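Local coordinates for protein Cg6181-pa, isoform A (Drosophila melanogaster, PDB 2VXG) that takes part in mRNA degradation, where it seems to act in mRNA decapping, and is required to silence a subset of endogenous miRNA targets, at residues A[5-10]-A[20-25]; A[37-42]-A[76-81]. All coordinates share one frame; numbering follows the deposited sequence.

Contact 1: residues A[5-10]-A[20-25]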
# COMPACT_ATOMS: atom_id res chain seq x y z
N ASP A 5 4.10 -15.83 11.75
CA ASP A 5 5.28 -16.06 12.56
C ASP A 5 6.55 -15.70 11.83
O ASP A 5 7.42 -15.00 12.37
CB ASP A 5 5.38 -17.52 13.00
CG ASP A 5 4.32 -17.91 14.07
OD1 ASP A 5 3.62 -17.02 14.58
OD2 ASP A 5 4.22 -19.12 14.38
N SER A 6 6.67 -16.16 10.59
CA SER A 6 7.86 -15.88 9.80
C SER A 6 7.99 -14.38 9.55
O SER A 6 9.09 -13.83 9.60
CB SER A 6 7.80 -16.59 8.45
OG SER A 6 8.87 -16.19 7.63
N ILE A 7 6.88 -13.77 9.20
CA ILE A 7 6.79 -12.31 9.02
C ILE A 7 7.20 -11.53 10.26
O ILE A 7 7.97 -10.58 10.16
CB ILE A 7 5.36 -11.90 8.59
CG1 ILE A 7 5.18 -12.23 7.11
CG2 ILE A 7 5.10 -10.42 8.86
CD1 ILE A 7 3.76 -12.39 6.67
N LYS A 8 6.72 -11.94 11.43
CA LYS A 8 7.10 -11.22 12.65
C LYS A 8 8.58 -11.36 12.89
O LYS A 8 9.24 -10.40 13.26
CB LYS A 8 6.27 -11.67 13.84
CG LYS A 8 4.81 -11.44 13.60
CD LYS A 8 4.02 -11.23 14.85
CE LYS A 8 3.82 -12.50 15.58
NZ LYS A 8 3.15 -12.17 16.84
N GLN A 9 9.09 -12.56 12.67
CA GLN A 9 10.52 -12.87 12.73
C GLN A 9 11.38 -11.95 11.85
O GLN A 9 12.37 -11.34 12.30
CB GLN A 9 10.69 -14.31 12.32
CG GLN A 9 12.09 -14.83 12.36
CD GLN A 9 12.12 -16.31 12.65
OE1 GLN A 9 11.49 -17.12 11.93
NE2 GLN A 9 12.87 -16.70 13.70
N LEU A 10 11.00 -11.87 10.58
CA LEU A 10 11.71 -11.06 9.58
C LEU A 10 11.75 -9.60 9.99
O LEU A 10 12.81 -8.99 10.00
CB LEU A 10 11.08 -11.25 8.20
CG LEU A 10 11.40 -12.65 7.64
CD1 LEU A 10 10.55 -13.05 6.45
CD2 LEU A 10 12.91 -12.73 7.34
N PHE A 20 7.64 -8.27 3.64
CA PHE A 20 6.60 -7.80 2.74
C PHE A 20 6.47 -8.66 1.50
O PHE A 20 5.36 -8.83 1.01
CB PHE A 20 6.77 -6.32 2.38
CG PHE A 20 6.15 -5.38 3.39
CD1 PHE A 20 6.76 -5.19 4.62
CD2 PHE A 20 4.93 -4.72 3.13
CE1 PHE A 20 6.22 -4.34 5.58
CE2 PHE A 20 4.36 -3.84 4.09
CZ PHE A 20 5.02 -3.67 5.32
N HIS A 21 7.58 -9.22 1.00
CA HIS A 21 7.51 -10.18 -0.11
C HIS A 21 6.59 -11.30 0.27
O HIS A 21 5.72 -11.66 -0.51
CB HIS A 21 8.89 -10.79 -0.49
CG HIS A 21 9.88 -9.82 -1.07
ND1 HIS A 21 11.25 -10.05 -1.05
CD2 HIS A 21 9.72 -8.59 -1.59
CE1 HIS A 21 11.88 -9.02 -1.58
NE2 HIS A 21 10.97 -8.12 -1.95
N GLN A 22 6.77 -11.83 1.49
CA GLN A 22 5.99 -12.96 1.95
C GLN A 22 4.55 -12.55 2.07
O GLN A 22 3.66 -13.22 1.54
CB GLN A 22 6.48 -13.47 3.31
CG GLN A 22 5.67 -14.63 3.91
CD GLN A 22 5.67 -15.92 3.08
OE1 GLN A 22 4.72 -16.18 2.33
NE2 GLN A 22 6.71 -16.74 3.23
N ALA A 23 4.31 -11.40 2.71
CA ALA A 23 2.94 -10.96 2.89
C ALA A 23 2.23 -10.75 1.52
O ALA A 23 1.08 -11.20 1.31
CB ALA A 23 2.90 -9.72 3.72
N LEU A 24 2.93 -10.11 0.58
CA LEU A 24 2.38 -9.71 -0.72
C LEU A 24 2.24 -10.83 -1.77
O LEU A 24 1.37 -10.76 -2.68
CB LEU A 24 3.17 -8.54 -1.32
CG LEU A 24 3.08 -7.20 -0.60
CD1 LEU A 24 4.15 -6.21 -1.05
CD2 LEU A 24 1.67 -6.62 -0.73
N LEU A 25 3.12 -11.82 -1.68
CA LEU A 25 3.01 -13.04 -2.53
C LEU A 25 1.95 -14.04 -2.10
O LEU A 25 1.68 -14.98 -2.81
CB LEU A 25 4.35 -13.74 -2.60
CG LEU A 25 5.43 -12.99 -3.38
CD1 LEU A 25 6.76 -13.69 -3.30
CD2 LEU A 25 5.02 -12.85 -4.83
O HOH W 1 8.75 -15.95 4.73
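Ile7 and Gln22 slant across each other where helix 2-13 packs on helix 16-25. These two helices follow each other through a short turn and form the N-terminal helical pair of the all-alpha C-terminal domain of Ge-1. The Ile7 side chain carries the contact. Its CG1 arm stands beside the backbone N and anti to the carbonyl carbon (chi1 -77°), then runs on extended toward helix 16-25. Gln22 CG lies over the last bond of this arm, 4.0 Å from both Ile7 CG1 and Ile7 CD1. The end of the arm also meets Ala23, with 4.1 Å between Ile7 CD1 and Ala23 CB. One methyl therefore touches two successive residues of the second helix. Thr35 of helix 29-38 touches both Ile7 and Ala23 and extends this buried patch to the third helix. No direct hydrogen bond joins the two segments, and the contact is mainly apolar.

Gln22 serves the contact in two ways. Its CG is anti to the backbone N, which brings the first part of the chain against Ile7. The chain then bends at chi2 (63°) and carries the amide off to the more polar border. Ser6, one residue before Ile7, also points toward helix 16-25, but its side chain does not touch it directly. A single water fills the role of a bridge between the two polar groups. Gln22 NE2 donates to this water at 2.7 Å, and the same water lies 2.9 Å from Ser6 OG.

Contact 2: residues A[37-42]-A[76-81]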
# COMPACT_ATOMS: atom_id res chain seq x y z
N ARG A 37 0.13 -3.87 10.60
CA ARG A 37 -0.06 -3.84 12.05
C ARG A 37 1.21 -4.12 12.88
O ARG A 37 1.37 -3.52 13.92
CB ARG A 37 -1.25 -4.77 12.38
CG ARG A 37 -1.51 -5.14 13.80
CD ARG A 37 -2.45 -6.38 13.84
NE ARG A 37 -3.50 -6.23 12.84
CZ ARG A 37 -4.06 -7.21 12.12
NH1 ARG A 37 -3.73 -8.49 12.26
NH2 ARG A 37 -5.00 -6.89 11.23
N HIS A 38 2.14 -4.94 12.41
CA HIS A 38 3.39 -5.21 13.14
C HIS A 38 4.62 -4.52 12.63
O HIS A 38 5.71 -4.83 13.10
CB HIS A 38 3.72 -6.71 13.14
CG HIS A 38 2.80 -7.51 13.97
ND1 HIS A 38 1.59 -7.97 13.50
CD2 HIS A 38 2.86 -7.86 15.27
CE1 HIS A 38 0.96 -8.60 14.47
NE2 HIS A 38 1.71 -8.55 15.55
N THR A 39 4.53 -3.67 11.62
CA THR A 39 5.78 -3.09 11.11
C THR A 39 5.88 -1.66 11.61
O THR A 39 4.88 -1.01 11.85
CB THR A 39 6.03 -3.23 9.54
OG1 THR A 39 6.13 -1.95 8.89
CG2 THR A 39 5.03 -4.09 8.86
N ASP A 40 7.11 -1.22 11.81
CA ASP A 40 7.36 0.14 12.26
C ASP A 40 7.30 1.01 11.03
O ASP A 40 8.17 0.92 10.16
CB ASP A 40 8.72 0.21 12.94
CG ASP A 40 8.98 1.54 13.62
OD1 ASP A 40 8.35 2.57 13.27
OD2 ASP A 40 9.83 1.55 14.53
N SER A 41 6.28 1.85 10.94
CA SER A 41 6.10 2.76 9.81
C SER A 41 7.29 3.71 9.59
O SER A 41 7.52 4.18 8.47
CB SER A 41 4.84 3.59 10.01
OG SER A 41 3.78 2.74 10.44
N ASN A 42 8.04 4.00 10.65
CA ASN A 42 9.21 4.86 10.52
C ASN A 42 10.44 4.09 10.03
O ASN A 42 11.37 4.70 9.52
CB ASN A 42 9.47 5.65 11.81
CG ASN A 42 8.23 6.44 12.26
OD1 ASN A 42 8.07 7.62 11.92
ND2 ASN A 42 7.32 5.76 12.95
N GLN A 76 -5.29 3.34 4.65
CA GLN A 76 -5.25 4.65 3.98
C GLN A 76 -3.92 5.31 4.22
O GLN A 76 -3.32 5.84 3.31
CB GLN A 76 -6.32 5.61 4.49
CG GLN A 76 -6.36 7.00 3.74
CD GLN A 76 -6.38 6.87 2.20
OE1 GLN A 76 -6.97 5.94 1.67
NE2 GLN A 76 -5.73 7.82 1.49
N ARG A 77 -3.49 5.28 5.47
CA ARG A 77 -2.24 5.90 5.85
C ARG A 77 -1.07 5.24 5.12
O ARG A 77 -0.18 5.94 4.64
CB ARG A 77 -2.10 5.87 7.38
CG ARG A 77 -1.00 6.73 7.91
CD ARG A 77 0.29 5.97 8.14
NE ARG A 77 0.13 4.96 9.19
CZ ARG A 77 1.05 4.62 10.08
NH1 ARG A 77 2.24 5.23 10.09
NH2 ARG A 77 0.76 3.67 10.97
N TYR A 78 -1.08 3.90 5.00
CA TYR A 78 -0.11 3.23 4.11
C TYR A 78 -0.24 3.57 2.65
O TYR A 78 0.78 3.66 1.97
CB TYR A 78 -0.08 1.70 4.29
CG TYR A 78 0.88 1.33 5.41
CD1 TYR A 78 2.15 0.81 5.14
CD2 TYR A 78 0.53 1.56 6.73
CE1 TYR A 78 3.04 0.50 6.18
CE2 TYR A 78 1.40 1.27 7.77
CZ TYR A 78 2.65 0.74 7.49
OH TYR A 78 3.53 0.45 8.54
N LEU A 79 -1.46 3.74 2.15
CA LEU A 79 -1.64 4.19 0.76
C LEU A 79 -1.00 5.55 0.60
O LEU A 79 -0.30 5.78 -0.37
CB LEU A 79 -3.10 4.32 0.37
CG LEU A 79 -3.86 3.06 0.08
CD1 LEU A 79 -5.25 3.51 -0.42
CD2 LEU A 79 -3.08 2.18 -0.91
N ASN A 80 -1.30 6.44 1.54
CA ASN A 80 -0.68 7.77 1.61
C ASN A 80 0.85 7.71 1.58
O ASN A 80 1.48 8.33 0.73
CB ASN A 80 -1.11 8.52 2.87
CG ASN A 80 -2.58 9.02 2.82
OD1 ASN A 80 -3.20 9.03 1.76
ND2 ASN A 80 -3.11 9.43 3.98
N GLU A 81 1.44 7.00 2.54
CA GLU A 81 2.90 6.91 2.66
C GLU A 81 3.53 6.21 1.50
O GLU A 81 4.54 6.67 1.00
CB GLU A 81 3.36 6.23 3.93
CG GLU A 81 2.96 6.92 5.19
CD GLU A 81 3.74 8.15 5.56
OE1 GLU A 81 4.73 8.55 4.89
OE2 GLU A 81 3.33 8.73 6.59
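Ser41 OG comes obliquely to two flat groups, the phenol ring of Tyr78 and the guanidinium of Arg77. These two are neighbours on helix 73-85, and Tyr78 CE2 sits 3.9 Å above one face of the guanidinium, offset toward its rim. Phe45 meets the Tyr78 ring with the planes at about 60°, and Leu60 and Ile64 of helix 54-66 also pack on this side chain. Facing Arg77 and Tyr78 through Ser41 is the N-capped start of helix 41-44, which a short link joins to helix 29-38.

The one hydrogen bond assigned between the segments runs from Ser41 OG to Tyr78 OH, at 3.0 Å. Ser41 OG stands beside its own backbone N and anti to the carbonyl carbon (chi1 -45°), which turns it to helix 73-85. Arg77 reaches the same oxygen through a chain bent at chi2 and chi3. Arg77 NH1 lies 2.9 Å from Ser41 OG, and Arg77 NH2 lies 3.2 Å from it. A positive charge this close may polarise the serine O-H. Thr39 OG1 approaches Tyr78 OH more loosely, at 3.6 Å. A phenylalanine in place of Tyr78 would keep the ring but would probably leave the Ser41 hydroxyl without its acceptor, with Arg77 still close by.

Asp40 fixes the backbone just before Ser41. It is the N-cap residue, and its carboxylate closes an Asx turn. Asn42 N donates to Asp40 OD1 at 3.0 Å, approaching from above the carboxylate plane, 38° out of it.

Contact 1 is buried between the first two helices, yet it lies toward one end of the chain, with its centre about 15 Å from the chain centre. Contact 2 is only partly buried but nearer the middle, at about 8 Å. The first is aliphatic with a water at its border. The second is polar, set by hydroxyls and a guanidinium. They share no helix, but helix 16-25 is followed directly by helix 29-38, which leads into contact 2. Their centres are about 15 Å apart, and side chains bridge them. Phe20 CE1 packs on Thr39 CG2 at 3.5 Å, and Lys8 CD on His38 CD2 at 3.6 Å.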